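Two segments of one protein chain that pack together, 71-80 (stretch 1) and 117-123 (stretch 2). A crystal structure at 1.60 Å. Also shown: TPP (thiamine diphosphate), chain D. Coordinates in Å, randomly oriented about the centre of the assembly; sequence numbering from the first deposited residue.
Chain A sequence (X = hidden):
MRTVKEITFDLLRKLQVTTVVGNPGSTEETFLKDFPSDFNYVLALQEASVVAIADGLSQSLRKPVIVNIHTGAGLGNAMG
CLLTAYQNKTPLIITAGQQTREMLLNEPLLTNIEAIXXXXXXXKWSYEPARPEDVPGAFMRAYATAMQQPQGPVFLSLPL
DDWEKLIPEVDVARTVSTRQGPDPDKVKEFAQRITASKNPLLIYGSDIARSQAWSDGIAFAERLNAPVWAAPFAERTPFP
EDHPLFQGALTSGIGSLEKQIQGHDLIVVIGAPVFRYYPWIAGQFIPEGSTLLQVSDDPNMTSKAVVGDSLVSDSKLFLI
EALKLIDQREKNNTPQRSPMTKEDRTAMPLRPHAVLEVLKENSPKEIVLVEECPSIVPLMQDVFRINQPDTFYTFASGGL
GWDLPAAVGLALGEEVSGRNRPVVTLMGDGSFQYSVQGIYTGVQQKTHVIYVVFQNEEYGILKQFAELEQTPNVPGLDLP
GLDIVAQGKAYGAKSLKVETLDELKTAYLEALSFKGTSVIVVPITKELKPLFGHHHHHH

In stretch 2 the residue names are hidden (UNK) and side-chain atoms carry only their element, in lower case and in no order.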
ATOM      1  N   THR A  71     -14.795  -8.274 -10.480  1.00  9.74           N
ATOM      2  CA  THR A  71     -14.278  -8.130  -9.121  1.00  9.30           C
ATOM      3  C   THR A  71     -12.782  -8.503  -8.982  1.00  8.25           C
ATOM      4  O   THR A  71     -11.996  -8.274  -9.908  1.00 10.07           O
ATOM      5  CB  THR A  71     -15.242  -8.807  -8.094  1.00 11.61           C
ATOM      6  OG1 THR A  71     -14.832  -8.513  -6.751  1.00 12.11           O
ATOM      7  CG2 THR A  71     -15.349 -10.327  -8.301  1.00 11.18           C
ATOM      8  N   GLY A  72     -12.371  -9.006  -7.824  1.00 10.39           N
ATOM      9  CA  GLY A  72     -10.960  -9.280  -7.579  1.00 10.28           C
ATOM     10  C   GLY A  72     -10.445 -10.447  -8.401  1.00 12.14           C
ATOM     11  O   GLY A  72      -9.267 -10.492  -8.766  1.00 12.48           O
ATOM     12  N   ALA A  73     -11.327 -11.402  -8.688  1.00 12.61           N
ATOM     13  CA  ALA A  73     -10.953 -12.600  -9.452  1.00 15.57           C
ATOM     14  C   ALA A  73     -10.505 -12.221 -10.855  1.00 12.00           C
ATOM     15  O   ALA A  73      -9.464 -12.669 -11.341  1.00 14.00           O
ATOM     16  CB  ALA A  73     -12.127 -13.574  -9.536  1.00 16.57           C
ATOM     17  N   GLY A  74     -11.316 -11.398 -11.504  1.00 11.96           N
ATOM     18  CA  GLY A  74     -11.037 -10.946 -12.849  1.00 12.99           C
ATOM     19  C   GLY A  74      -9.856 -10.002 -12.871  1.00 10.39           C
ATOM     20  O   GLY A  74      -8.966 -10.120 -13.723  1.00  9.64           O
ATOM     21  N   LEU A  75      -9.835  -9.053 -11.940  1.00  8.82           N
ATOM     22  CA  LEU A  75      -8.700  -8.135 -11.870  1.00  8.59           C
ATOM     23  C   LEU A  75      -7.395  -8.906 -11.669  1.00 10.71           C
ATOM     24  O   LEU A  75      -6.390  -8.597 -12.302  1.00  9.54           O
ATOM     25  CB  LEU A  75      -8.905  -7.092 -10.778  1.00  9.65           C
ATOM     26  CG  LEU A  75      -7.750  -6.106 -10.614  1.00 11.10           C
ATOM     27  CD1 LEU A  75      -7.571  -5.263 -11.871  1.00 12.69           C
ATOM     28  CD2 LEU A  75      -8.017  -5.229  -9.401  1.00 11.35           C
ATOM     29  N   GLY A  76      -7.419  -9.919 -10.809  1.00 11.00           N
ATOM     30  CA  GLY A  76      -6.244 -10.749 -10.586  1.00  9.68           C
ATOM     31  C   GLY A  76      -5.720 -11.392 -11.862  1.00 11.27           C
ATOM     32  O   GLY A  76      -4.529 -11.306 -12.162  1.00  9.98           O
ATOM     33  N   ASN A  77      -6.603 -12.038 -12.619  1.00 10.32           N
ATOM     34  CA  ASN A  77      -6.192 -12.667 -13.876  1.00 11.05           C
ATOM     35  C   ASN A  77      -5.588 -11.663 -14.853  1.00 11.37           C
ATOM     36  O   ASN A  77      -4.805 -12.035 -15.745  1.00 11.44           O
ATOM     37  CB  ASN A  77      -7.374 -13.378 -14.540  1.00 10.65           C
ATOM     38  CG  ASN A  77      -7.690 -14.717 -13.899  1.00 11.90           C
ATOM     39  OD1 ASN A  77      -6.931 -15.209 -13.060  1.00 16.47           O
ATOM     40  ND2 ASN A  77      -8.807 -15.319 -14.296  1.00 12.50           N
ATOM     41  N   ALA A  78      -5.985 -10.398 -14.711  1.00  8.85           N
ATOM     42  CA  ALA A  78      -5.543  -9.346 -15.623  1.00  9.98           C
ATOM     43  C   ALA A  78      -4.244  -8.624 -15.243  1.00 10.69           C
ATOM     44  O   ALA A  78      -3.780  -7.779 -16.009  1.00  9.69           O
ATOM     45  CB  ALA A  78      -6.658  -8.311 -15.801  1.00 10.13           C
ATOM     46  N   MET A  79      -3.670  -8.913 -14.078  1.00  8.86           N
ATOM     47  CA  MET A  79      -2.612  -8.038 -13.553  1.00  9.81           C
ATOM     48  C   MET A  79      -1.321  -7.981 -14.387  1.00 10.93           C
ATOM     49  O   MET A  79      -0.628  -6.948 -14.400  1.00  9.94           O
ATOM     50  CB  MET A  79      -2.293  -8.341 -12.078  1.00 11.21           C
ATOM     51  CG  MET A  79      -3.301  -7.772 -11.101  1.00 12.02           C
ATOM     52  SD  MET A  79      -3.490  -5.980 -11.219  1.00 13.67           S
ATOM     53  CE  MET A  79      -1.798  -5.400 -11.109  1.00 13.68           C
ATOM     54  N   GLY A  80      -0.980  -9.081 -15.059  1.00  9.02           N
ATOM     55  CA  GLY A  80       0.204  -9.097 -15.907  1.00  9.96           C
ATOM     56  C   GLY A  80       0.024  -8.168 -17.103  1.00 12.09           C
ATOM     57  O   GLY A  80       0.892  -7.358 -17.431  1.00 10.17           O
ATOM     58  N   UNK A 117      -6.130  -1.245  -3.506  1.00 10.70           N
ATOM     59  CA  UNK A 117      -4.739  -1.654  -3.368  1.00 11.19           C
ATOM     60  C   UNK A 117      -4.308  -2.794  -4.272  1.00 13.18           C
ATOM     61  O   UNK A 117      -3.121  -2.954  -4.535  1.00 12.34           O
ATOM     62  c   UNK A 117      -4.311  -0.690  -1.082  1.00 14.37           C
ATOM     63  n   UNK A 117      -4.584  -0.788   0.218  1.00 16.32           N
ATOM     64  o   UNK A 117      -4.006   0.370  -1.618  1.00 16.97           O
ATOM     65  c   UNK A 117      -4.399  -1.955  -1.911  1.00 12.62           C
ATOM     66  N   UNK A 118      -5.269  -3.568  -4.767  1.00  9.11           N
ATOM     67  CA  UNK A 118      -4.918  -4.705  -5.614  1.00 10.85           C
ATOM     68  C   UNK A 118      -4.095  -4.358  -6.874  1.00 11.11           C
ATOM     69  O   UNK A 118      -3.074  -4.988  -7.121  1.00 11.67           O
ATOM     70  c   UNK A 118      -5.777  -6.861  -6.613  1.00 12.61           C
ATOM     71  c   UNK A 118      -6.156  -5.528  -5.976  1.00 10.23           C
ATOM     72  s   UNK A 118      -7.156  -7.967  -6.844  1.00 14.23           S
ATOM     73  c   UNK A 118      -6.281  -9.415  -7.477  1.00 15.31           C
ATOM     74  N   UNK A 119      -4.527  -3.355  -7.668  1.00 10.59           N
ATOM     75  CA  UNK A 119      -3.800  -3.064  -8.921  1.00  9.79           C
ATOM     76  C   UNK A 119      -2.497  -2.275  -8.735  1.00  8.65           C
ATOM     77  O   UNK A 119      -1.732  -2.158  -9.691  1.00 11.12           O
ATOM     78  c   UNK A 119      -5.715  -2.495  -7.507  1.00 12.04           C
ATOM     79  c   UNK A 119      -5.619  -1.545  -8.665  1.00 11.04           C
ATOM     80  c   UNK A 119      -4.809  -2.233  -9.718  1.00  9.77           C
ATOM     81  N   UNK A 120      -2.255  -1.738  -7.538  1.00 10.42           N
ATOM     82  CA  UNK A 120      -0.983  -1.071  -7.248  1.00 10.80           C
ATOM     83  C   UNK A 120       0.165  -2.088  -7.367  1.00  9.64           C
ATOM     84  O   UNK A 120       0.033  -3.237  -6.927  1.00 13.86           O
ATOM     85  c   UNK A 120      -1.003  -0.466  -5.837  1.00 11.80           C
ATOM     86  c   UNK A 120      -1.954   1.186  -4.200  1.00 19.50           C
ATOM     87  n   UNK A 120      -2.478   3.612  -4.472  1.00 25.86           N
ATOM     88  c   UNK A 120      -2.961   2.305  -3.946  1.00 20.68           C
ATOM     89  c   UNK A 120      -2.014   0.676  -5.641  1.00 14.47           C
ATOM     90  N   UNK A 121       1.316  -1.666  -7.913  1.00  9.89           N
ATOM     91  CA  UNK A 121       1.689  -0.298  -8.292  1.00 11.70           C
ATOM     92  C   UNK A 121       1.490  -0.008  -9.778  1.00 13.33           C
ATOM     93  O   UNK A 121       2.252   0.778 -10.342  1.00 15.39           O
ATOM     94  c   UNK A 121       2.472  -2.582  -7.958  1.00 12.97           C
ATOM     95  c   UNK A 121       3.191  -0.285  -7.995  1.00 15.14           C
ATOM     96  c   UNK A 121       3.617  -1.687  -8.374  1.00 14.13           C
ATOM     97  N   UNK A 122       0.496  -0.624 -10.407  1.00 11.11           N
ATOM     98  CA  UNK A 122       0.406  -0.575 -11.864  1.00 12.26           C
ATOM     99  C   UNK A 122      -0.767   0.214 -12.439  1.00  9.33           C
ATOM    100  O   UNK A 122      -1.226  -0.062 -13.546  1.00 10.40           O
ATOM    101  c   UNK A 122       4.923  -1.380 -13.605  1.00 14.66           C
ATOM    102  c   UNK A 122       1.862  -3.721 -11.157  1.00 10.30           C
ATOM    103  c   UNK A 122       5.783  -2.292 -12.972  1.00 11.06           C
ATOM    104  c   UNK A 122       5.311  -3.236 -12.097  1.00 10.48           C
ATOM    105  c   UNK A 122       3.554  -1.410 -13.377  1.00 11.27           C
ATOM    106  c   UNK A 122       3.932  -3.258 -11.860  1.00 11.47           C
ATOM    107  n   UNK A 122       3.187  -4.079 -11.053  1.00 11.11           N
ATOM    108  c   UNK A 122       3.042  -2.367 -12.494  1.00 11.02           C
ATOM    109  c   UNK A 122       0.451  -1.991 -12.430  1.00 13.44           C
ATOM    110  c   UNK A 122       1.724  -2.688 -12.037  1.00 10.15           C
ATOM    111  N   UNK A 123      -1.220   1.219 -11.694  1.00  9.79           N
ATOM    112  CA  UNK A 123      -2.204   2.175 -12.200  1.00  9.53           C
ATOM    113  C   UNK A 123      -1.840   3.592 -11.753  1.00  8.12           C
ATOM    114  O   UNK A 123      -1.158   3.786 -10.744  1.00 13.21           O
ATOM    115  c   UNK A 123      -4.134   0.578 -12.455  1.00 11.23           C
ATOM    116  c   UNK A 123      -3.647   1.837 -11.753  1.00  8.95           C
ATOM    117  c   UNK A 123      -3.734   1.668 -10.239  1.00 11.58           C
TER
HETATM  118  N1' TPP D 602     -14.025 -14.344 -14.363  1.00 11.16           N
HETATM  119  C2' TPP D 602     -13.430 -15.004 -13.298  1.00 13.06           C
HETATM  120  CM2 TPP D 602     -11.938 -15.134 -13.224  1.00 13.69           C
HETATM  121  N3' TPP D 602     -14.196 -15.536 -12.278  1.00 11.81           N
HETATM  122  C4' TPP D 602     -15.563 -15.421 -12.319  1.00 14.76           C
HETATM  123  N4' TPP D 602     -16.294 -15.924 -11.326  1.00 14.21           N
HETATM  124  C5' TPP D 602     -16.174 -14.792 -13.405  1.00 13.17           C
HETATM  125  C6' TPP D 602     -15.405 -14.234 -14.425  1.00 13.00           C
HETATM  126  C7' TPP D 602     -17.674 -14.664 -13.449  1.00 13.93           C
HETATM  127  N3  TPP D 602     -18.434 -15.881 -13.702  1.00 15.00           N
HETATM  128  C2  TPP D 602     -19.086 -16.619 -12.727  1.00 20.14           C
HETATM  129  S1  TPP D 602     -19.879 -17.902 -13.292  0.75 14.64           S
HETATM  130  C5  TPP D 602     -19.431 -17.560 -14.807  1.00 11.77           C
HETATM  131  C4  TPP D 602     -18.644 -16.419 -14.932  1.00 19.58           C
HETATM  132  CM4 TPP D 602     -18.085 -15.869 -16.220  1.00 12.14           C
HETATM  133  C6  TPP D 602     -19.943 -18.482 -15.878  1.00 17.16           C
HETATM  134  C7  TPP D 602     -19.483 -19.926 -15.767  1.00 13.81           C
HETATM  135  O7  TPP D 602     -19.861 -20.521 -16.987  1.00 16.37           O
HETATM  136  PA  TPP D 602     -19.639 -22.089 -17.265  1.00 14.79           P
HETATM  137  O1A TPP D 602     -18.288 -22.488 -16.743  1.00 14.04           O
HETATM  138  O2A TPP D 602     -19.767 -22.379 -18.726  1.00 14.48           O
HETATM  139  O3A TPP D 602     -20.710 -22.813 -16.309  1.00 13.58           O
HETATM  140  PB  TPP D 602     -22.310 -22.872 -16.466  1.00 14.54           P
HETATM  141  O1B TPP D 602     -22.858 -21.784 -15.600  1.00 17.35           O
HETATM  142  O2B TPP D 602     -22.724 -24.235 -15.957  1.00 18.59           O
HETATM  143  O3B TPP D 602     -22.724 -22.644 -17.884  1.00 12.17           O

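Position 117 carries four side-chain atoms: two carbons in sequence, the second bonded to one oxygen and one nitrogen. One oxygen and one nitrogen on the same carbon make it a carboxamide; two oxygens would make a carboxylate. The side chain makes no contact with stretch 1. The residue is Asn 117, whose amide oxygen and nitrogen are both hydrogen-bonded elsewhere in the structure.

Position 118 has two carbons, then a sulfur, then a terminal carbon, with no branch. The terminal carbon lies 3.4 Å from Gly 72 O and 3.4 Å from Gly 76 CA, while the sulfur is 3.8 Å from Leu 75 CD2. A thioether in an unbranched chain identifies Met 118. Its chi angles of -168°, 172° and -176° are all t, so the chain is fully extended and its CE reaches the helix backbone.

At position 119 three side-chain carbons close a ring onto the backbone N. The ring carbon bonded to that N sits 4.0 Å from Leu 75 CD2, and CB is 4.2 Å from Met 79 SD. This is Pro 119; its carbonyl O also lies 3.5 Å from Met 79 CE and accepts a backbone hydrogen bond from the N of position 122 at 2.8 Å, closing a turn.

Position 120 shows four carbons in a row ending in nitrogen, the signature of Lys 120. Its CA-to-CB bond points away, and the side chain makes no contact with stretch 1.

Position 121 again has three carbons closing onto the backbone N, and is Pro 121. The peptide bond before it is cis, and its ring makes no contact with stretch 1.

Position 122 has one carbon followed by fused five- and six-membered rings holding eight carbons and one nitrogen, an indole. The carbon next to the nitrogen that is not shared with the six-membered ring lies 4.0 Å from Met 79 CE. This is Trp 122; the methyl approaches its ring obliquely.

Position 123 has one carbon carrying two others, hence Val 123, which makes no contact with stretch 1.

The contact buries 305 Å², both sides summed, and no hydrogen bond crosses it; packing is the evident link. Met 118 CE meets the carbonyl O of Gly 72 and the CA of Gly 76. An ideal CB on Gly 76 would stand 3.2 Å from that CE, a tight approach, so the absence of a side chain there gives the methyl room. Leu 75 touches both Met 118 and Pro 119. Met 79, with all three chi angles m, brings its CE to Pro 119 O and Trp 122 CD1.

Stretch 2, residues 117-123: NMPKPWV
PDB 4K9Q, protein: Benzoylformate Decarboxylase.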